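Local coordinates for ribosomal RNA processing protein 6 (Trypanosoma brucei brucei, PDB 4NLC) that probably trims single-stranded RNA from its 3' end as an exoribonuclease of the nuclear exosome, represented here by its exonuclease and HRDC parts, at residues K328-A333 with L337-P342; A82-L87 with A136-Q141; D190-V195 with D231-L236; V48-E53 with M249-F254. The protein carries 1 engineered substitution. All coordinates share one frame; numbering follows the deposited sequence.

Contact 1: residues K328-A333 with L337-P342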
loop_
_atom_site.group_PDB
_atom_site.type_symbol
_atom_site.label_atom_id
_atom_site.label_comp_id
_atom_site.label_asym_id
_atom_site.label_seq_id
_atom_site.Cartn_x
_atom_site.Cartn_y
_atom_site.Cartn_z
ATOM N N LYS A 328 16.797 -10.152 29.712
ATOM C CA LYS A 328 17.695 -11.251 30.067
ATOM C C LYS A 328 19.189 -10.930 29.973
ATOM O O LYS A 328 19.980 -11.643 30.594
ATOM C CB LYS A 328 17.371 -12.509 29.225
ATOM C CG LYS A 328 16.007 -13.142 29.529
ATOM C CD LYS A 328 15.650 -14.166 28.454
ATOM C CE LYS A 328 14.495 -15.074 28.826
ATOM N NZ LYS A 328 14.317 -16.177 27.839
ATOM N N LEU A 329 19.581 -9.895 29.180
ATOM C CA LEU A 329 20.985 -9.503 28.915
ATOM C C LEU A 329 21.882 -10.728 28.537
ATOM O O LEU A 329 22.813 -11.049 29.279
ATOM C CB LEU A 329 21.593 -8.655 30.076
ATOM C CG LEU A 329 20.894 -7.311 30.395
ATOM C CD1 LEU A 329 21.370 -6.734 31.730
ATOM C CD2 LEU A 329 21.101 -6.277 29.284
ATOM N N PRO A 330 21.604 -11.439 27.406
ATOM C CA PRO A 330 22.424 -12.614 27.027
ATOM C C PRO A 330 23.915 -12.317 26.804
ATOM O O PRO A 330 24.242 -11.346 26.129
ATOM C CB PRO A 330 21.755 -13.075 25.734
ATOM C CG PRO A 330 21.098 -11.861 25.197
ATOM C CD PRO A 330 20.542 -11.214 26.404
ATOM N N THR A 331 24.820 -13.137 27.372
ATOM C CA THR A 331 26.264 -12.864 27.255
ATOM C C THR A 331 27.069 -13.905 26.436
ATOM O O THR A 331 28.300 -13.841 26.426
ATOM C CB THR A 331 26.895 -12.624 28.619
ATOM O OG1 THR A 331 26.670 -13.765 29.452
ATOM C CG2 THR A 331 26.392 -11.323 29.272
ATOM N N SER A 332 26.372 -14.773 25.687
ATOM C CA SER A 332 26.933 -15.779 24.778
ATOM C C SER A 332 26.052 -15.832 23.519
ATOM O O SER A 332 24.861 -15.500 23.588
ATOM C CB SER A 332 27.009 -17.149 25.454
ATOM O OG SER A 332 25.729 -17.744 25.601
ATOM N N ALA A 333 26.635 -16.198 22.365
ATOM C CA ALA A 333 25.906 -16.277 21.087
ATOM C C ALA A 333 24.630 -17.153 21.168
ATOM O O ALA A 333 23.585 -16.772 20.642
ATOM C CB ALA A 333 26.828 -16.781 19.995
ATOM N N LEU A 337 20.721 -16.261 20.636
ATOM C CA LEU A 337 19.916 -17.046 19.701
ATOM C C LEU A 337 18.618 -17.542 20.328
ATOM O O LEU A 337 17.606 -17.575 19.642
ATOM C CB LEU A 337 20.725 -18.184 19.064
ATOM C CG LEU A 337 21.839 -17.785 18.060
ATOM C CD1 LEU A 337 22.486 -19.002 17.475
ATOM C CD2 LEU A 337 21.326 -16.857 16.930
ATOM N N LYS A 338 18.628 -17.844 21.643
ATOM C CA LYS A 338 17.447 -18.272 22.399
ATOM C C LYS A 338 16.392 -17.136 22.457
ATOM O O LYS A 338 15.237 -17.360 22.098
ATOM C CB LYS A 338 17.844 -18.725 23.806
ATOM C CG LYS A 338 18.413 -20.133 23.864
ATOM C CD LYS A 338 18.461 -20.639 25.298
ATOM C CE LYS A 338 19.147 -21.982 25.414
ATOM N NZ LYS A 338 19.405 -22.351 26.836
ATOM N N CYS A 339 16.807 -15.914 22.849
ATOM C CA CYS A 339 15.944 -14.736 22.920
ATOM C C CYS A 339 15.249 -14.432 21.583
ATOM O O CYS A 339 14.066 -14.085 21.576
ATOM C CB CYS A 339 16.732 -13.522 23.405
ATOM S SG CYS A 339 17.469 -13.703 25.049
ATOM N N CYS A 340 15.990 -14.573 20.463
ATOM C CA CYS A 340 15.576 -14.240 19.091
ATOM C C CYS A 340 14.709 -15.295 18.365
ATOM O O CYS A 340 14.397 -15.080 17.200
ATOM C CB CYS A 340 16.803 -13.896 18.256
ATOM S SG CYS A 340 17.709 -12.449 18.837
ATOM N N SER A 341 14.339 -16.411 19.011
ATOM C CA SER A 341 13.536 -17.465 18.358
ATOM C C SER A 341 12.149 -16.940 17.901
ATOM O O SER A 341 11.470 -16.317 18.729
ATOM C CB SER A 341 13.377 -18.679 19.278
ATOM O OG SER A 341 14.621 -19.118 19.800
ATOM N N PRO A 342 11.704 -17.118 16.621
ATOM C CA PRO A 342 12.370 -17.795 15.482
ATOM C C PRO A 342 13.523 -16.983 14.889
ATOM O O PRO A 342 13.345 -15.812 14.557
ATOM C CB PRO A 342 11.221 -18.040 14.492
ATOM C CG PRO A 342 10.223 -16.957 14.777
ATOM C CD PRO A 342 10.378 -16.586 16.240
#
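Leu-337 begins the contact through its main chain: its N donates to Ala-333 O at 2.9 Å, with an N-H...O angle of 151°. This is the i to i+4 bond of the short helix 333-339, and Leu-337 CG, set beside its own backbone N, lies 3.3 Å from the same Ala-333 O. Ala-333 and Leu-337, a small and a branched apolar residue, both pack on Val-351 of helix 351-359. Lys-338 carries its amine away from the loop, but its carbonyl receives Ser-341 OG at 3.0 Å just beyond the helix end. Cys-339 reaches across to the loop with its side chain. With SG anti to its carbonyl carbon (chi1 -60°), the sulfur faces the loop and lies 4.1 Å from Pro-330 CG and 3.9 Å from Lys-328 CD, so the lysine offers its methylenes here. Cys-340 forms a disulfide with residue 321 in another structure of this protein. That bond is absent here because Ser-321 is an engineered serine, whose OG instead hydrogen-bonds Cys-339 O. Within this HRDC domain, the helix-loop-helix corner thus combines one backbone bond with a thiol among carbon atoms; the side-chain part is apolar, and no charged pair crosses between the segments.

Contact 2: residues A82-L87 with A136-Q141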
loop_
_atom_site.group_PDB
_atom_site.type_symbol
_atom_site.label_atom_id
_atom_site.label_comp_id
_atom_site.label_asym_id
_atom_site.label_seq_id
_atom_site.Cartn_x
_atom_site.Cartn_y
_atom_site.Cartn_z
ATOM N N ALA A 82 -2.303 -2.673 -24.120
ATOM C CA ALA A 82 -3.630 -2.943 -24.673
ATOM C C ALA A 82 -4.696 -2.542 -23.630
ATOM O O ALA A 82 -5.706 -1.925 -23.983
ATOM C CB ALA A 82 -3.782 -4.424 -25.045
ATOM N N LEU A 83 -4.443 -2.858 -22.350
ATOM C CA LEU A 83 -5.356 -2.516 -21.251
ATOM C C LEU A 83 -5.477 -0.966 -21.081
ATOM O O LEU A 83 -6.579 -0.452 -20.976
ATOM C CB LEU A 83 -4.907 -3.195 -19.942
ATOM C CG LEU A 83 -5.460 -2.585 -18.636
ATOM C CD1 LEU A 83 -6.994 -2.740 -18.532
ATOM C CD2 LEU A 83 -4.781 -3.162 -17.445
ATOM N N VAL A 84 -4.355 -0.250 -21.118
ATOM C CA VAL A 84 -4.299 1.208 -21.001
ATOM C C VAL A 84 -5.189 1.871 -22.099
ATOM O O VAL A 84 -5.896 2.825 -21.792
ATOM C CB VAL A 84 -2.821 1.718 -20.954
ATOM C CG1 VAL A 84 -2.706 3.226 -21.217
ATOM C CG2 VAL A 84 -2.180 1.358 -19.615
ATOM N N ALA A 85 -5.208 1.329 -23.322
ATOM C CA ALA A 85 -6.032 1.900 -24.409
ATOM C C ALA A 85 -7.513 1.625 -24.195
ATOM O O ALA A 85 -8.331 2.467 -24.543
ATOM C CB ALA A 85 -5.573 1.409 -25.779
ATOM N N VAL A 86 -7.859 0.467 -23.605
ATOM C CA VAL A 86 -9.248 0.127 -23.271
ATOM C C VAL A 86 -9.729 1.161 -22.203
ATOM O O VAL A 86 -10.771 1.786 -22.378
ATOM C CB VAL A 86 -9.386 -1.341 -22.746
ATOM C CG1 VAL A 86 -10.679 -1.542 -21.962
ATOM C CG2 VAL A 86 -9.284 -2.351 -23.886
ATOM N N LEU A 87 -8.934 1.354 -21.138
ATOM C CA LEU A 87 -9.251 2.275 -20.063
ATOM C C LEU A 87 -9.449 3.722 -20.527
ATOM O O LEU A 87 -10.260 4.442 -19.929
ATOM C CB LEU A 87 -8.207 2.190 -18.959
ATOM C CG LEU A 87 -7.980 0.840 -18.257
ATOM C CD1 LEU A 87 -7.008 1.011 -17.130
ATOM C CD2 LEU A 87 -9.292 0.197 -17.747
ATOM N N ALA A 136 0.213 6.003 -16.567
ATOM C CA ALA A 136 0.132 7.457 -16.323
ATOM C C ALA A 136 -0.896 8.204 -17.234
ATOM O O ALA A 136 -1.588 9.070 -16.714
ATOM C CB ALA A 136 1.512 8.114 -16.400
ATOM N N PRO A 137 -1.134 7.868 -18.525
ATOM C CA PRO A 137 -2.194 8.599 -19.269
ATOM C C PRO A 137 -3.601 8.369 -18.676
ATOM O O PRO A 137 -4.407 9.287 -18.665
ATOM C CB PRO A 137 -2.083 8.023 -20.685
ATOM C CG PRO A 137 -0.694 7.490 -20.781
ATOM C CD PRO A 137 -0.436 6.917 -19.422
ATOM N N VAL A 138 -3.874 7.174 -18.141
ATOM C CA VAL A 138 -5.164 6.853 -17.522
ATOM C C VAL A 138 -5.277 7.547 -16.166
ATOM O O VAL A 138 -6.255 8.263 -15.943
ATOM C CB VAL A 138 -5.454 5.318 -17.434
ATOM C CG1 VAL A 138 -6.780 5.036 -16.714
ATOM C CG2 VAL A 138 -5.478 4.691 -18.821
ATOM N N PHE A 139 -4.287 7.345 -15.263
ATOM C CA PHE A 139 -4.355 7.950 -13.937
ATOM C C PHE A 139 -4.344 9.489 -13.942
ATOM O O PHE A 139 -4.965 10.084 -13.066
ATOM C CB PHE A 139 -3.279 7.392 -12.995
ATOM C CG PHE A 139 -3.525 5.974 -12.541
ATOM C CD1 PHE A 139 -4.516 5.684 -11.613
ATOM C CD2 PHE A 139 -2.756 4.929 -13.030
ATOM C CE1 PHE A 139 -4.753 4.358 -11.199
ATOM C CE2 PHE A 139 -2.992 3.606 -12.610
ATOM C CZ PHE A 139 -3.979 3.337 -11.682
ATOM N N LEU A 140 -3.667 10.115 -14.923
ATOM C CA LEU A 140 -3.554 11.571 -15.092
ATOM C C LEU A 140 -4.701 12.190 -15.872
ATOM O O LEU A 140 -4.833 13.411 -15.850
ATOM C CB LEU A 140 -2.204 11.969 -15.744
ATOM C CG LEU A 140 -0.912 11.683 -14.933
ATOM C CD1 LEU A 140 0.338 12.147 -15.713
ATOM C CD2 LEU A 140 -0.944 12.361 -13.570
ATOM N N GLN A 141 -5.515 11.371 -16.578
ATOM C CA GLN A 141 -6.623 11.829 -17.422
ATOM C C GLN A 141 -7.742 12.416 -16.567
ATOM O O GLN A 141 -8.417 11.664 -15.872
ATOM C CB GLN A 141 -7.099 10.682 -18.344
ATOM C CG GLN A 141 -8.206 10.967 -19.381
ATOM C CD GLN A 141 -8.151 12.250 -20.145
ATOM O OE1 GLN A 141 -7.414 12.407 -21.117
ATOM N NE2 GLN A 141 -9.034 13.144 -19.801
#
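Val-138 presents its two methyls to the groove between Val-84 and Leu-87, residues three apart on one side of helix 77-87. The Val-84 and Val-138 side chains run alongside one another, pointing opposite ways, and their nearest branches, Val-84 CG1 and Val-138 CG2, stand 3.9 Å apart. That Val-138 methyl also lies against the main chain of the facing helix, 3.5 Å from Val-84 O. Leu-87 meets the valine differently: it lies roughly perpendicular to it, with its CB 3.7 Å from Val-138 CG2. The second branch, Val-138 CG1, is anti to the backbone N (chi1 177°), which turns it to Leu-87, where it lies 3.9 Å from Leu-87 CB, with CD1 a little farther off. Beta-branched valine suits a site where the backbones come close, the CA atoms of Leu-87 and Val-138 being 6.6 Å apart. The pair belongs to the RNase H-like fold of the 3'-5' exonuclease domain, in which helices lie on a mixed sheet; Leu-87 and Val-138 both rest on Ile-93 of strand 92-100. Leucine, with its longer reach, gets down to Ile-114 of strand 108-115 as well. The Val-138 carbonyl takes hydrogen bonds from Gln-141 N and from Lys-146 NZ.

Contact 3: residues D190-V195 with D231-L236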
loop_
_atom_site.group_PDB
_atom_site.type_symbol
_atom_site.label_atom_id
_atom_site.label_comp_id
_atom_site.label_asym_id
_atom_site.label_seq_id
_atom_site.Cartn_x
_atom_site.Cartn_y
_atom_site.Cartn_z
ATOM N N ASP A 190 -22.058 -5.515 0.513
ATOM C CA ASP A 190 -23.214 -6.175 1.118
ATOM C C ASP A 190 -24.449 -5.244 1.189
ATOM O O ASP A 190 -25.557 -5.687 0.914
ATOM C CB ASP A 190 -22.827 -6.762 2.480
ATOM C CG ASP A 190 -23.904 -7.529 3.220
ATOM O OD1 ASP A 190 -24.789 -8.115 2.553
ATOM O OD2 ASP A 190 -23.823 -7.606 4.459
ATOM N N HIS A 191 -24.258 -3.955 1.500
ATOM C CA HIS A 191 -25.373 -3.004 1.625
ATOM C C HIS A 191 -26.061 -2.722 0.289
ATOM O O HIS A 191 -27.288 -2.750 0.200
ATOM C CB HIS A 191 -24.903 -1.691 2.282
ATOM C CG HIS A 191 -26.007 -0.734 2.574
ATOM N ND1 HIS A 191 -26.923 -0.982 3.563
ATOM C CD2 HIS A 191 -26.309 0.445 1.985
ATOM C CE1 HIS A 191 -27.754 0.051 3.558
ATOM N NE2 HIS A 191 -27.418 0.941 2.634
ATOM N N PHE A 192 -25.271 -2.469 -0.745
ATOM C CA PHE A 192 -25.804 -2.121 -2.055
ATOM C C PHE A 192 -26.046 -3.312 -2.990
ATOM O O PHE A 192 -27.011 -3.296 -3.747
ATOM C CB PHE A 192 -24.905 -1.079 -2.722
ATOM C CG PHE A 192 -24.899 0.252 -2.005
ATOM C CD1 PHE A 192 -26.050 1.042 -1.955
ATOM C CD2 PHE A 192 -23.732 0.747 -1.431
ATOM C CE1 PHE A 192 -26.036 2.287 -1.327
ATOM C CE2 PHE A 192 -23.722 1.991 -0.793
ATOM C CZ PHE A 192 -24.874 2.751 -0.746
ATOM N N CYS A 193 -25.176 -4.316 -2.959
ATOM C CA CYS A 193 -25.283 -5.446 -3.877
ATOM C C CYS A 193 -25.835 -6.705 -3.245
ATOM O O CYS A 193 -26.183 -7.623 -3.983
ATOM C CB CYS A 193 -23.936 -5.718 -4.546
ATOM S SG CYS A 193 -23.072 -4.241 -5.116
ATOM N N GLN A 194 -25.867 -6.782 -1.896
ATOM C CA GLN A 194 -26.312 -7.958 -1.140
ATOM C C GLN A 194 -25.416 -9.187 -1.428
ATOM O O GLN A 194 -25.904 -10.324 -1.501
ATOM C CB GLN A 194 -27.815 -8.251 -1.352
ATOM C CG GLN A 194 -28.747 -7.402 -0.505
ATOM C CD GLN A 194 -30.124 -8.022 -0.416
ATOM O OE1 GLN A 194 -30.297 -9.249 -0.471
ATOM N NE2 GLN A 194 -31.140 -7.190 -0.253
ATOM N N VAL A 195 -24.104 -8.928 -1.600
ATOM C CA VAL A 195 -23.046 -9.915 -1.836
ATOM C C VAL A 195 -22.093 -9.880 -0.611
ATOM O O VAL A 195 -21.608 -8.803 -0.229
ATOM C CB VAL A 195 -22.261 -9.659 -3.174
ATOM C CG1 VAL A 195 -21.028 -10.561 -3.302
ATOM C CG2 VAL A 195 -23.160 -9.811 -4.398
ATOM N N ASP A 231 -22.160 4.706 -8.280
ATOM C CA ASP A 231 -23.429 5.242 -8.798
ATOM C C ASP A 231 -24.452 5.448 -7.652
ATOM O O ASP A 231 -25.028 6.524 -7.526
ATOM C CB ASP A 231 -24.024 4.290 -9.851
ATOM C CG ASP A 231 -23.300 4.169 -11.171
ATOM O OD1 ASP A 231 -22.426 5.010 -11.451
ATOM O OD2 ASP A 231 -23.639 3.260 -11.946
ATOM N N ARG A 232 -24.604 4.445 -6.782
ATOM C CA ARG A 232 -25.514 4.501 -5.630
ATOM C C ARG A 232 -25.136 5.575 -4.586
ATOM O O ARG A 232 -26.021 6.282 -4.084
ATOM C CB ARG A 232 -25.644 3.113 -4.991
ATOM C CG ARG A 232 -26.406 2.085 -5.868
ATOM C CD ARG A 232 -27.917 2.291 -5.957
ATOM N NE ARG A 232 -28.574 2.278 -4.642
ATOM C CZ ARG A 232 -28.954 1.184 -3.985
ATOM N NH1 ARG A 232 -28.765 -0.021 -4.517
ATOM N NH2 ARG A 232 -29.524 1.287 -2.794
ATOM N N LEU A 233 -23.820 5.720 -4.284
ATOM C CA LEU A 233 -23.341 6.755 -3.349
ATOM C C LEU A 233 -23.517 8.162 -3.931
ATOM O O LEU A 233 -23.850 9.084 -3.189
ATOM C CB LEU A 233 -21.894 6.511 -2.931
ATOM C CG LEU A 233 -21.667 5.274 -2.064
ATOM C CD1 LEU A 233 -20.183 4.983 -1.918
ATOM C CD2 LEU A 233 -22.318 5.437 -0.715
ATOM N N LYS A 234 -23.326 8.315 -5.265
ATOM C CA LYS A 234 -23.552 9.592 -5.964
ATOM C C LYS A 234 -24.986 10.057 -5.787
ATOM O O LYS A 234 -25.195 11.218 -5.458
ATOM C CB LYS A 234 -23.246 9.480 -7.471
ATOM C CG LYS A 234 -21.789 9.743 -7.794
ATOM C CD LYS A 234 -21.400 9.306 -9.199
ATOM C CE LYS A 234 -22.188 9.912 -10.329
ATOM N NZ LYS A 234 -21.462 9.805 -11.629
ATOM N N GLN A 235 -25.964 9.149 -5.957
ATOM C CA GLN A 235 -27.400 9.468 -5.786
ATOM C C GLN A 235 -27.719 9.878 -4.348
ATOM O O GLN A 235 -28.438 10.846 -4.152
ATOM C CB GLN A 235 -28.294 8.301 -6.218
ATOM C CG GLN A 235 -28.103 7.913 -7.677
ATOM C CD GLN A 235 -28.801 6.626 -8.030
ATOM O OE1 GLN A 235 -29.023 5.748 -7.194
ATOM N NE2 GLN A 235 -29.120 6.468 -9.292
ATOM N N LEU A 236 -27.152 9.170 -3.351
ATOM C CA LEU A 236 -27.334 9.480 -1.931
ATOM C C LEU A 236 -26.700 10.821 -1.556
ATOM O O LEU A 236 -27.259 11.543 -0.744
ATOM C CB LEU A 236 -26.744 8.367 -1.047
ATOM C CG LEU A 236 -27.577 7.097 -0.916
ATOM C CD1 LEU A 236 -26.737 5.956 -0.346
ATOM C CD2 LEU A 236 -28.839 7.339 -0.058
#
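Phe-192 of helix 185-193 comes closest to Arg-232 of helix 226-238, their CA atoms lying 7.5 Å apart. Its ring lies between the two segments and is touched on several sides. Over one face sits Arg-232 CB, 4.0 Å from the ring centroid and 26° off the normal, a CH-pi contact displaced to the rim. The opposite face is covered by the ring of the preceding residue, His-191, through CD2. At the in-plane edge, Leu-236 CD1 approaches Phe-192 CZ at 3.7 Å, while Leu-233 CD2 reaches the same CZ obliquely, also at 3.7 Å. Arg-232 folds back on itself: bends at chi2 (-73°) and chi3 bring its guanidinium round to the phenylalanine, so that Phe-192 CD1 stands over the centre of the guanidinium face, 3.5 Å from Arg-232 CZ. The two planes are 80° apart, and the ring therefore meets the cation with its edge instead of stacking on it. A bulky aromatic suits this place because flat faces and rim can all be used, and arginine supplies both alkyl cover and a flat end. Arg-232 NH1 hydrogen-bonds Tyr-228 OH, one turn back on its own helix. The contact itself is thus held by dispersion and CH-pi attraction, and the charged end probably owes its orientation partly to that tyrosine.

Contact 4: residues V48-E53 with M249-F254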
loop_
_atom_site.group_PDB
_atom_site.type_symbol
_atom_site.label_atom_id
_atom_site.label_comp_id
_atom_site.label_asym_id
_atom_site.label_seq_id
_atom_site.Cartn_x
_atom_site.Cartn_y
_atom_site.Cartn_z
ATOM N N VAL A 48 -7.489 21.245 -11.352
ATOM C CA VAL A 48 -8.388 20.376 -12.123
ATOM C C VAL A 48 -9.811 20.357 -11.570
ATOM O O VAL A 48 -10.011 20.300 -10.357
ATOM C CB VAL A 48 -7.771 18.941 -12.285
ATOM C CG1 VAL A 48 -8.617 17.839 -11.646
ATOM C CG2 VAL A 48 -7.487 18.633 -13.748
ATOM N N SER A 49 -10.798 20.381 -12.478
ATOM C CA SER A 49 -12.216 20.349 -12.123
ATOM C C SER A 49 -12.753 18.929 -12.220
ATOM O O SER A 49 -12.208 18.101 -12.951
ATOM C CB SER A 49 -13.026 21.221 -13.081
ATOM O OG SER A 49 -12.429 22.487 -13.300
ATOM N N VAL A 50 -13.864 18.670 -11.533
ATOM C CA VAL A 50 -14.578 17.396 -11.611
ATOM C C VAL A 50 -15.352 17.443 -12.968
ATOM O O VAL A 50 -15.944 18.488 -13.269
ATOM C CB VAL A 50 -15.584 17.242 -10.431
ATOM C CG1 VAL A 50 -16.269 15.884 -10.474
ATOM C CG2 VAL A 50 -14.921 17.483 -9.072
ATOM N N PRO A 51 -15.360 16.363 -13.798
ATOM C CA PRO A 51 -16.142 16.412 -15.055
ATOM C C PRO A 51 -17.627 16.624 -14.744
ATOM O O PRO A 51 -18.207 15.860 -13.979
ATOM C CB PRO A 51 -15.862 15.046 -15.713
ATOM C CG PRO A 51 -14.662 14.481 -14.990
ATOM C CD PRO A 51 -14.724 15.040 -13.605
ATOM N N SER A 52 -18.224 17.699 -15.294
ATOM C CA SER A 52 -19.616 18.108 -15.049
ATOM C C SER A 52 -20.660 16.975 -15.184
ATOM O O SER A 52 -21.607 16.947 -14.394
ATOM C CB SER A 52 -19.991 19.306 -15.917
ATOM O OG SER A 52 -19.975 18.978 -17.297
ATOM N N GLU A 53 -20.459 16.015 -16.124
ATOM C CA GLU A 53 -21.358 14.862 -16.302
ATOM C C GLU A 53 -21.381 13.969 -15.041
ATOM O O GLU A 53 -22.392 13.337 -14.753
ATOM C CB GLU A 53 -20.960 14.025 -17.530
ATOM C CG GLU A 53 -21.324 14.639 -18.873
ATOM C CD GLU A 53 -22.802 14.713 -19.219
ATOM O OE1 GLU A 53 -23.463 13.650 -19.266
ATOM O OE2 GLU A 53 -23.284 15.836 -19.497
ATOM N N MET A 249 -23.045 17.973 -1.347
ATOM C CA MET A 249 -22.376 16.874 -0.665
ATOM C C MET A 249 -21.560 16.000 -1.648
ATOM O O MET A 249 -20.481 15.539 -1.276
ATOM C CB MET A 249 -23.400 16.088 0.170
ATOM C CG MET A 249 -22.895 15.685 1.541
ATOM S SD MET A 249 -22.338 17.049 2.599
ATOM C CE MET A 249 -21.104 16.231 3.512
ATOM N N LEU A 250 -22.028 15.845 -2.915
ATOM C CA LEU A 250 -21.284 15.106 -3.958
ATOM C C LEU A 250 -19.947 15.803 -4.290
ATOM O O LEU A 250 -18.904 15.140 -4.300
ATOM C CB LEU A 250 -22.117 14.812 -5.236
ATOM C CG LEU A 250 -21.375 14.073 -6.382
ATOM C CD1 LEU A 250 -20.818 12.697 -5.952
ATOM C CD2 LEU A 250 -22.227 13.955 -7.641
ATOM N N LEU A 251 -19.979 17.135 -4.490
ATOM C CA LEU A 251 -18.782 17.961 -4.747
ATOM C C LEU A 251 -17.841 17.954 -3.542
ATOM O O LEU A 251 -16.628 17.944 -3.735
ATOM C CB LEU A 251 -19.150 19.410 -5.096
ATOM C CG LEU A 251 -19.268 19.751 -6.562
ATOM C CD1 LEU A 251 -19.940 21.118 -6.739
ATOM C CD2 LEU A 251 -17.892 19.764 -7.246
ATOM N N HIS A 252 -18.397 17.935 -2.306
ATOM C CA HIS A 252 -17.596 17.874 -1.071
ATOM C C HIS A 252 -16.761 16.572 -1.033
ATOM O O HIS A 252 -15.576 16.602 -0.715
ATOM C CB HIS A 252 -18.474 18.009 0.185
ATOM C CG HIS A 252 -17.708 17.879 1.464
ATOM N ND1 HIS A 252 -16.891 18.890 1.923
ATOM C CD2 HIS A 252 -17.650 16.842 2.334
ATOM C CE1 HIS A 252 -16.357 18.443 3.045
ATOM N NE2 HIS A 252 -16.775 17.213 3.328
ATOM N N VAL A 253 -17.362 15.457 -1.436
ATOM C CA VAL A 253 -16.693 14.157 -1.431
ATOM C C VAL A 253 -15.588 14.112 -2.505
ATOM O O VAL A 253 -14.483 13.661 -2.217
ATOM C CB VAL A 253 -17.705 12.994 -1.497
ATOM C CG1 VAL A 253 -16.986 11.661 -1.603
ATOM C CG2 VAL A 253 -18.594 13.006 -0.248
ATOM N N PHE A 254 -15.851 14.668 -3.694
ATOM C CA PHE A 254 -14.844 14.804 -4.744
ATOM C C PHE A 254 -13.699 15.682 -4.234
ATOM O O PHE A 254 -12.555 15.398 -4.544
ATOM C CB PHE A 254 -15.454 15.437 -5.998
ATOM C CG PHE A 254 -15.959 14.427 -7.001
ATOM C CD1 PHE A 254 -15.067 13.712 -7.805
ATOM C CD2 PHE A 254 -17.319 14.213 -7.168
ATOM C CE1 PHE A 254 -15.534 12.784 -8.747
ATOM C CE2 PHE A 254 -17.785 13.267 -8.099
ATOM C CZ PHE A 254 -16.891 12.574 -8.891
#
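Val-50 and Phe-254 carry this contact, and the main interaction between them is CH-pi. Val-50 CG1 sits almost squarely over the middle of the Phe-254 ring, 3.5 Å from its centroid and only 6° from the ring normal. A first torsion of -177° swings CG1 away from the backbone N and onto the ring, and the other branch is left to lie nearer the helix. A branched residue suits the position because its methyls can serve two neighbours, and the flat phenylalanine offers a broad surface on which a methyl group can settle.

Ordinary apolar packing adds the rest. The second branch, Val-50 CG2, rests 3.7 Å from Phe-254 CB, at the root of the ring. It also approaches Leu-251, one turn earlier on helix 249-261, with Val-50 CG2 and Leu-251 CD2 4.2 Å apart at the looser end of the contact. No hydrogen bond crosses between the segments; a polar tie of the loop, Ser-49 O with Asn-168 ND2, goes to another part of the chain.

The contact thus lays the loop that follows helix 42-46 on the start of helix 249-261, nearly 200 residues on. On the helix side, the Phe-254 ring meets Phe-170 edge-to-face and touches Tyr-230 of helix 226-238, while Val-253 turns to helix 172-178. Phe-170 belongs to strand 169-171, an edge of the mixed sheet of the RNase H-like exonuclease domain, so helix 249-261 packs on that strand and against helices 172-178 and 226-238.

Overall arrangement
Contacts 2, 3 and 4 group round the exonuclease domain, whereas contact 1 lies in the HRDC domain across the centre of the chain, its centre 53 to 58 Å from theirs. Contacts 3 and 4 touch: Lys-234 CG of helix 226-238 lies 3.6 Å from Leu-250 CD1 of helix 249-261. Contact 2 comes within about 6 Å of contact 4, measured between nearest atoms, and about 14 Å of contact 3. Along the chain, the 48-53 and 249-254 pairing encloses both contacts 2 and 3. Contact 2 packs on strand 92-100, which by analogy with related DEDD exonucleases probably carries catalytic acidic residues.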